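Local coordinates for protein importin-95 (Chaetomium thermophilum, PDB 4XRI) that probably serves as a flexible nuclear import receptor of the importin-beta family, carrying protein cargo into the nucleus and binding a small GTPase, at residues 653-658 and 669-674; 660-665 and 698-703. The protein carries 2 engineered substitutions. All blocks are in the same frame, centred on the assembly; numbering follows the deposited sequence.

Interaction 1 of 2, residues 653-658 and 669-674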
ATOM      1  N   PRO A 653      30.862   3.511  15.458  1.00 34.44           N
ATOM      2  CA  PRO A 653      30.218   4.736  15.955  1.00 42.01           C
ATOM      3  C   PRO A 653      29.082   5.251  15.065  1.00 44.68           C
ATOM      4  O   PRO A 653      28.099   5.781  15.585  1.00 43.50           O
ATOM      5  CB  PRO A 653      31.375   5.742  15.994  1.00 43.18           C
ATOM      6  CG  PRO A 653      32.576   4.903  16.209  1.00 43.03           C
ATOM      7  CD  PRO A 653      32.327   3.666  15.400  1.00 42.13           C
ATOM      8  N   PHE A 654      29.212   5.100  13.751  1.00 35.80           N
ATOM      9  CA  PHE A 654      28.130   5.473  12.844  1.00 33.47           C
ATOM     10  C   PHE A 654      26.920   4.577  13.076  1.00 38.60           C
ATOM     11  O   PHE A 654      25.780   5.038  13.075  1.00 35.31           O
ATOM     12  CB  PHE A 654      28.578   5.379  11.385  1.00 37.54           C
ATOM     13  CG  PHE A 654      29.536   6.459  10.972  1.00 39.38           C
ATOM     14  CD1 PHE A 654      29.069   7.668  10.485  1.00 37.57           C
ATOM     15  CD2 PHE A 654      30.903   6.261  11.056  1.00 37.49           C
ATOM     16  CE1 PHE A 654      29.947   8.661  10.095  1.00 38.75           C
ATOM     17  CE2 PHE A 654      31.786   7.249  10.667  1.00 38.35           C
ATOM     18  CZ  PHE A 654      31.308   8.453  10.189  1.00 38.97           C
ATOM     19  N   LEU A 655      27.185   3.291  13.278  1.00 34.15           N
ATOM     20  CA  LEU A 655      26.136   2.317  13.541  1.00 31.74           C
ATOM     21  C   LEU A 655      25.431   2.612  14.862  1.00 35.83           C
ATOM     22  O   LEU A 655      24.201   2.583  14.937  1.00 35.84           O
ATOM     23  CB  LEU A 655      26.716   0.902  13.555  1.00 30.41           C
ATOM     24  CG  LEU A 655      25.726  -0.240  13.786  1.00 33.35           C
ATOM     25  CD1 LEU A 655      24.572  -0.144  12.805  1.00 38.06           C
ATOM     26  CD2 LEU A 655      26.426  -1.585  13.663  1.00 36.66           C
ATOM     27  N   TYR A 656      26.219   2.898  15.895  1.00 37.52           N
ATOM     28  CA  TYR A 656      25.686   3.269  17.203  1.00 39.39           C
ATOM     29  C   TYR A 656      24.733   4.456  17.102  1.00 40.61           C
ATOM     30  O   TYR A 656      23.644   4.445  17.675  1.00 40.73           O
ATOM     31  CB  TYR A 656      26.819   3.615  18.175  1.00 37.27           C
ATOM     32  CG  TYR A 656      27.757   2.475  18.492  1.00 38.55           C
ATOM     33  CD1 TYR A 656      27.336   1.153  18.411  1.00 42.85           C
ATOM     34  CD2 TYR A 656      29.068   2.723  18.878  1.00 38.50           C
ATOM     35  CE1 TYR A 656      28.197   0.109  18.703  1.00 38.77           C
ATOM     36  CE2 TYR A 656      29.936   1.689  19.171  1.00 45.86           C
ATOM     37  CZ  TYR A 656      29.496   0.386  19.082  1.00 43.93           C
ATOM     38  OH  TYR A 656      30.358  -0.645  19.376  1.00 45.56           O
ATOM     39  N   ASN A 657      25.155   5.476  16.365  1.00 44.61           N
ATOM     40  CA  ASN A 657      24.394   6.713  16.255  1.00 45.26           C
ATOM     41  C   ASN A 657      23.068   6.505  15.538  1.00 42.77           C
ATOM     42  O   ASN A 657      22.054   7.097  15.904  1.00 40.29           O
ATOM     43  CB  ASN A 657      25.217   7.776  15.533  1.00 48.08           C
ATOM     44  CG  ASN A 657      24.757   9.179  15.854  1.00 58.42           C
ATOM     45  OD1 ASN A 657      24.126   9.843  15.031  1.00 52.40           O
ATOM     46  ND2 ASN A 657      25.060   9.638  17.066  1.00 54.06           N
ATOM     47  N   ALA A 658      23.085   5.658  14.515  1.00 38.61           N
ATOM     48  CA  ALA A 658      21.867   5.304  13.798  1.00 44.61           C
ATOM     49  C   ALA A 658      20.928   4.520  14.709  1.00 43.56           C
ATOM     50  O   ALA A 658      19.713   4.720  14.687  1.00 38.06           O
ATOM     51  CB  ALA A 658      22.196   4.502  12.548  1.00 43.69           C
ATOM     52  N   SER A 669      15.694   1.354  12.016  1.00 35.99           N
ATOM     53  CA  SER A 669      15.365  -0.024  11.665  1.00 42.64           C
ATOM     54  C   SER A 669      16.476  -0.670  10.843  1.00 44.22           C
ATOM     55  O   SER A 669      16.808  -1.836  11.044  1.00 38.47           O
ATOM     56  CB  SER A 669      14.040  -0.087  10.899  1.00 45.78           C
ATOM     57  OG  SER A 669      12.942   0.069  11.780  1.00 51.17           O
ATOM     58  N   MET A 670      17.046   0.096   9.918  1.00 44.12           N
ATOM     59  CA  MET A 670      18.164  -0.378   9.107  1.00 41.18           C
ATOM     60  C   MET A 670      19.385  -0.672   9.972  1.00 33.22           C
ATOM     61  O   MET A 670      20.119  -1.629   9.725  1.00 37.13           O
ATOM     62  CB  MET A 670      18.519   0.653   8.034  1.00 42.62           C
ATOM     63  CG  MET A 670      19.624   0.214   7.097  1.00 51.10           C
ATOM     64  SD  MET A 670      19.154  -1.188   6.066  1.00 82.92           S
ATOM     65  CE  MET A 670      18.073  -0.391   4.881  1.00 97.21           C
ATOM     66  N   ALA A 671      19.600   0.165  10.981  1.00 40.08           N
ATOM     67  CA  ALA A 671      20.718  -0.005  11.899  1.00 39.86           C
ATOM     68  C   ALA A 671      20.589  -1.299  12.693  1.00 39.21           C
ATOM     69  O   ALA A 671      21.571  -2.011  12.896  1.00 38.49           O
ATOM     70  CB  ALA A 671      20.814   1.192  12.845  1.00 33.01           C
ATOM     71  N   ILE A 672      19.375  -1.587  13.152  1.00 37.42           N
ATOM     72  CA  ILE A 672      19.102  -2.818  13.885  1.00 42.53           C
ATOM     73  C   ILE A 672      19.361  -4.029  12.998  1.00 41.86           C
ATOM     74  O   ILE A 672      19.929  -5.025  13.438  1.00 39.12           O
ATOM     75  CB  ILE A 672      17.656  -2.853  14.400  1.00 40.95           C
ATOM     76  CG1 ILE A 672      17.406  -1.673  15.340  1.00 39.19           C
ATOM     77  CG2 ILE A 672      17.375  -4.171  15.105  1.00 35.99           C
ATOM     78  CD1 ILE A 672      15.941  -1.463  15.672  1.00 39.02           C
ATOM     79  N   GLY A 673      18.947  -3.924  11.739  1.00 38.50           N
ATOM     80  CA  GLY A 673      19.196  -4.962  10.757  1.00 29.29           C
ATOM     81  C   GLY A 673      20.685  -5.124  10.516  1.00 36.17           C
ATOM     82  O   GLY A 673      21.175  -6.232  10.296  1.00 36.05           O
ATOM     83  N   LEU A 674      21.414  -4.013  10.559  1.00 39.78           N
ATOM     84  CA  LEU A 674      22.862  -4.039  10.375  1.00 40.85           C
ATOM     85  C   LEU A 674      23.558  -4.771  11.519  1.00 40.32           C
ATOM     86  O   LEU A 674      24.562  -5.450  11.307  1.00 37.28           O
ATOM     87  CB  LEU A 674      23.418  -2.618  10.248  1.00 41.23           C
ATOM     88  CG  LEU A 674      23.941  -2.208   8.870  1.00 45.54           C
ATOM     89  CD1 LEU A 674      25.061  -3.141   8.425  1.00 40.10           C
ATOM     90  CD2 LEU A 674      22.813  -2.192   7.847  1.00 54.97           C
TER
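Leu674 N donates to Met670 O over 2.8 Å, and this helical bond fixes the backbone from which Leu674 presents its CB to Leu655 of the preceding helix. Leu655 CD1 lies 3.7 Å from that CB, so the meeting is between a methyl end and the base of the other side chain, and the two leucines cross obliquely. CG of Leu655 stands anti to its backbone N (chi1 -179°), on the side of its own carbonyl carbon; together with chi2 this extends the CD1 branch across the gap, although the chain leaves the backbone without pointing at the other helix. The same methyl also rests against the backbone, with CD1 3.5 Å from Ala671 O, a van der Waals contact.

The two segments belong to successive helices, 648-660 and 665-682, joined by a short turn into a helical hairpin of the kind from which HEAT-repeat solenoids are built. The axes of 653-658 and 669-674 approach to 8.9 Å, with 132° between their directions, well short of exactly antiparallel. Alanine suits the narrow part of this interface: Ala658 and Ala671 each turn their methyl toward the other helix, and the two CB atoms meet at 3.6 Å, while Ala671 CB also sits 3.8 Å from Ala658 C. A bare methyl fills the space here without pushing the helices apart, while the longer leucine reaches over where the backbones diverge. The four touching residues are buried and no hydrogen bond crosses between the segments, as befits an apolar seam. Phe630 of helix 625-640 packs on Ala658, Met670 and Leu674. Ile672, turned away from 653-658, packs on Phe710, Ala713 and Ile714.

Interaction 2 of 2, residues 660-665 and 698-703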
ATOM      1  N   GLY A 660      20.701   4.725  17.984  1.00 39.14           N
ATOM      2  CA  GLY A 660      20.177   5.537  19.067  1.00 39.38           C
ATOM      3  C   GLY A 660      19.205   6.620  18.638  1.00 46.75           C
ATOM      4  O   GLY A 660      18.592   7.279  19.479  1.00 50.82           O
ATOM      5  N   ASN A 661      19.058   6.805  17.331  1.00 47.95           N
ATOM      6  CA  ASN A 661      18.215   7.876  16.807  1.00 52.91           C
ATOM      7  C   ASN A 661      16.901   7.355  16.230  1.00 49.60           C
ATOM      8  O   ASN A 661      16.814   7.042  15.043  1.00 49.96           O
ATOM      9  CB  ASN A 661      18.972   8.667  15.741  1.00 52.33           C
ATOM     10  CG  ASN A 661      18.211   9.892  15.274  1.00 59.18           C
ATOM     11  OD1 ASN A 661      17.315  10.383  15.963  1.00 50.38           O
ATOM     12  ND2 ASN A 661      18.567  10.395  14.099  1.00 56.66           N
ATOM     13  N   GLN A 662      15.881   7.275  17.077  1.00 47.96           N
ATOM     14  CA  GLN A 662      14.578   6.768  16.665  1.00 57.18           C
ATOM     15  C   GLN A 662      13.781   7.812  15.890  1.00 57.78           C
ATOM     16  O   GLN A 662      12.768   7.492  15.269  1.00 51.97           O
ATOM     17  CB  GLN A 662      13.779   6.307  17.883  1.00 66.59           C
ATOM     18  CG  GLN A 662      14.615   6.160  19.141  1.00 73.10           C
ATOM     19  CD  GLN A 662      14.128   5.043  20.040  1.00 72.02           C
ATOM     20  OE1 GLN A 662      14.795   4.677  21.009  1.00 66.64           O
ATOM     21  NE2 GLN A 662      12.962   4.491  19.722  1.00 73.36           N
ATOM     22  N   GLU A 663      14.245   9.059  15.923  1.00 59.85           N
ATOM     23  CA  GLU A 663      13.568  10.142  15.216  1.00 63.75           C
ATOM     24  C   GLU A 663      13.734   9.995  13.707  1.00 62.29           C
ATOM     25  O   GLU A 663      13.057  10.664  12.927  1.00 60.06           O
ATOM     26  CB  GLU A 663      14.093  11.499  15.682  1.00 68.17           C
ATOM     27  CG  GLU A 663      13.922  11.738  17.174  1.00 81.16           C
ATOM     28  CD  GLU A 663      12.490  11.537  17.637  1.00 95.11           C
ATOM     29  OE1 GLU A 663      11.569  12.084  16.994  1.00 98.26           O
ATOM     30  OE2 GLU A 663      12.285  10.826  18.643  1.00101.49           O
ATOM     31  N   GLU A 664      14.648   9.117  13.309  1.00 52.71           N
ATOM     32  CA  GLU A 664      14.762   8.679  11.925  1.00 54.98           C
ATOM     33  C   GLU A 664      14.448   7.189  11.862  1.00 52.32           C
ATOM     34  O   GLU A 664      15.357   6.366  11.755  1.00 47.50           O
ATOM     35  CB  GLU A 664      16.157   8.965  11.369  1.00 63.43           C
ATOM     36  CG  GLU A 664      16.535  10.436  11.369  1.00 72.77           C
ATOM     37  CD  GLU A 664      15.671  11.261  10.436  1.00 81.81           C
ATOM     38  OE1 GLU A 664      15.233  10.723   9.397  1.00 80.34           O
ATOM     39  OE2 GLU A 664      15.427  12.447  10.743  1.00 91.08           O
ATOM     40  N   PRO A 665      13.151   6.843  11.932  1.00 55.95           N
ATOM     41  CA  PRO A 665      12.670   5.465  12.100  1.00 50.28           C
ATOM     42  C   PRO A 665      13.246   4.488  11.082  1.00 51.87           C
ATOM     43  O   PRO A 665      13.712   3.413  11.462  1.00 49.68           O
ATOM     44  CB  PRO A 665      11.151   5.600  11.923  1.00 50.08           C
ATOM     45  CG  PRO A 665      10.856   7.018  12.254  1.00 53.99           C
ATOM     46  CD  PRO A 665      12.036   7.791  11.757  1.00 53.56           C
ATOM     47  N   LEU A 698      18.463  -2.192  24.169  1.00 36.93           N
ATOM     48  CA  LEU A 698      17.684  -2.118  25.401  1.00 39.06           C
ATOM     49  C   LEU A 698      17.191  -0.697  25.637  1.00 34.62           C
ATOM     50  O   LEU A 698      16.098  -0.488  26.157  1.00 37.34           O
ATOM     51  CB  LEU A 698      18.511  -2.591  26.597  1.00 40.14           C
ATOM     52  CG  LEU A 698      18.868  -4.077  26.624  1.00 39.62           C
ATOM     53  CD1 LEU A 698      19.874  -4.369  27.726  1.00 36.79           C
ATOM     54  CD2 LEU A 698      17.615  -4.922  26.794  1.00 41.51           C
ATOM     55  N   GLY A 699      18.010   0.276  25.254  1.00 35.46           N
ATOM     56  CA  GLY A 699      17.635   1.672  25.370  1.00 36.51           C
ATOM     57  C   GLY A 699      16.440   2.008  24.500  1.00 42.93           C
ATOM     58  O   GLY A 699      15.573   2.786  24.893  1.00 40.62           O
ATOM     59  N   ASN A 700      16.397   1.413  23.313  1.00 36.89           N
ATOM     60  CA  ASN A 700      15.282   1.599  22.392  1.00 37.03           C
ATOM     61  C   ASN A 700      13.988   1.046  22.971  1.00 41.38           C
ATOM     62  O   ASN A 700      12.907   1.589  22.738  1.00 42.19           O
ATOM     63  CB  ASN A 700      15.577   0.923  21.050  1.00 43.68           C
ATOM     64  CG  ASN A 700      14.545   1.256  19.988  1.00 54.11           C
ATOM     65  OD1 ASN A 700      13.399   0.806  20.049  1.00 55.27           O
ATOM     66  ND2 ASN A 700      14.953   2.040  19.000  1.00 55.14           N
ATOM     67  N   LEU A 701      14.107  -0.040  23.728  1.00 39.12           N
ATOM     68  CA  LEU A 701      12.942  -0.703  24.303  1.00 42.03           C
ATOM     69  C   LEU A 701      12.282   0.149  25.379  1.00 40.42           C
ATOM     70  O   LEU A 701      11.103  -0.031  25.680  1.00 45.23           O
ATOM     71  CB  LEU A 701      13.328  -2.069  24.875  1.00 32.90           C
ATOM     72  CG  LEU A 701      13.671  -3.148  23.845  1.00 41.83           C
ATOM     73  CD1 LEU A 701      13.968  -4.477  24.527  1.00 41.75           C
ATOM     74  CD2 LEU A 701      12.547  -3.302  22.827  1.00 40.66           C
ATOM     75  N   ARG A 702      13.035   1.074  25.967  1.00 36.00           N
ATOM     76  CA  ARG A 702      12.438   2.033  26.891  1.00 46.42           C
ATOM     77  C   ARG A 702      11.647   3.068  26.113  1.00 47.42           C
ATOM     78  O   ARG A 702      12.212   3.949  25.472  1.00 52.35           O
ATOM     79  CB  ARG A 702      13.501   2.702  27.763  1.00 61.57           C
ATOM     80  CG  ARG A 702      13.995   1.781  28.849  1.00 77.39           C
ATOM     81  CD  ARG A 702      14.617   2.503  30.022  1.00 89.84           C
ATOM     82  NE  ARG A 702      15.872   3.149  29.659  1.00 91.75           N
ATOM     83  CZ  ARG A 702      16.975   2.498  29.294  1.00 88.75           C
ATOM     84  NH1 ARG A 702      16.991   1.169  29.228  1.00 79.86           N
ATOM     85  NH2 ARG A 702      18.065   3.184  28.976  1.00 90.70           N
ATOM     86  N   SER A 703      10.327   2.939  26.176  1.00 51.67           N
ATOM     87  CA  SER A 703       9.436   3.712  25.326  1.00 50.76           C
ATOM     88  C   SER A 703       8.130   4.027  26.042  1.00 55.21           C
ATOM     89  O   SER A 703       7.784   3.389  27.036  1.00 55.18           O
ATOM     90  CB  SER A 703       9.158   2.951  24.025  1.00 46.76           C
ATOM     91  OG  SER A 703       8.289   3.679  23.176  1.00 53.46           O
TER
HETATM   92  O   HOH W   1      16.853   3.707  19.890  1.00 51.72           O
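Gln662 and Asn700 press their carboxamides together almost face to face, their planes only 14° apart. Asn700 ND2 stands over the face of the Gln662 amide, 3.3 Å from CD, and this close, nearly parallel packing is the tight part of the contact. Gln662 NE2 is 3.2 Å from Asn700 ND2, but two donors cannot bond each other, and Gln662 OE1 lies at a poor angle to the same nitrogen, so no direct hydrogen bond joins the two amides. With chi1 near 180° (-172°) Asn700 swings its amide out toward the turn. Gln662 extends from the turn with an unusual, nearly eclipsed first torsion (chi1 -14°), and its OE1 approaches Asn700 CA at 3.4 Å.

Gln662 sits in a type I turn, Asn661 to Glu664, that links helices 648-660 and 665-682 of the HEAT-type array; Glu664 occupies the N-cap position of the latter helix and Pro665 begins it. Asn700 lies near the C-terminal end of helix 690-701. A long, flexible amide suits a turn that must span to this helix, whereas the shorter asparagine is buried, its OD1 accepting from Asn708 ND2. Phe710 touches both amide-bearing side chains.

On the looser side a single water lies between the amides: Asn700 ND2 donates to it at 2.7 Å, while its further link to OE1 of the partly exposed Gln662 is weak and doubtful.

Overall arrangement
Interactions 1 and 2 lie about 11 Å apart, centre to centre, on the same side of the chain's centre, about 26 and 25 Å from it. Their segments alternate along the sequence: 653-658, 660-665, 669-674, then 698-703. Interaction 1 joins helix 648-660 to helix 665-682, and interaction 2 brings the turn between those two helices to the end of helix 690-701, the next in the chain. One contact therefore closes a helical hairpin and the other ties that hairpin's turn to the following helix, the first apolar, the second polar and hydrated. Packing between successive helices is a general feature of HEAT-repeat solenoids, the fold to which this transport receptor belongs.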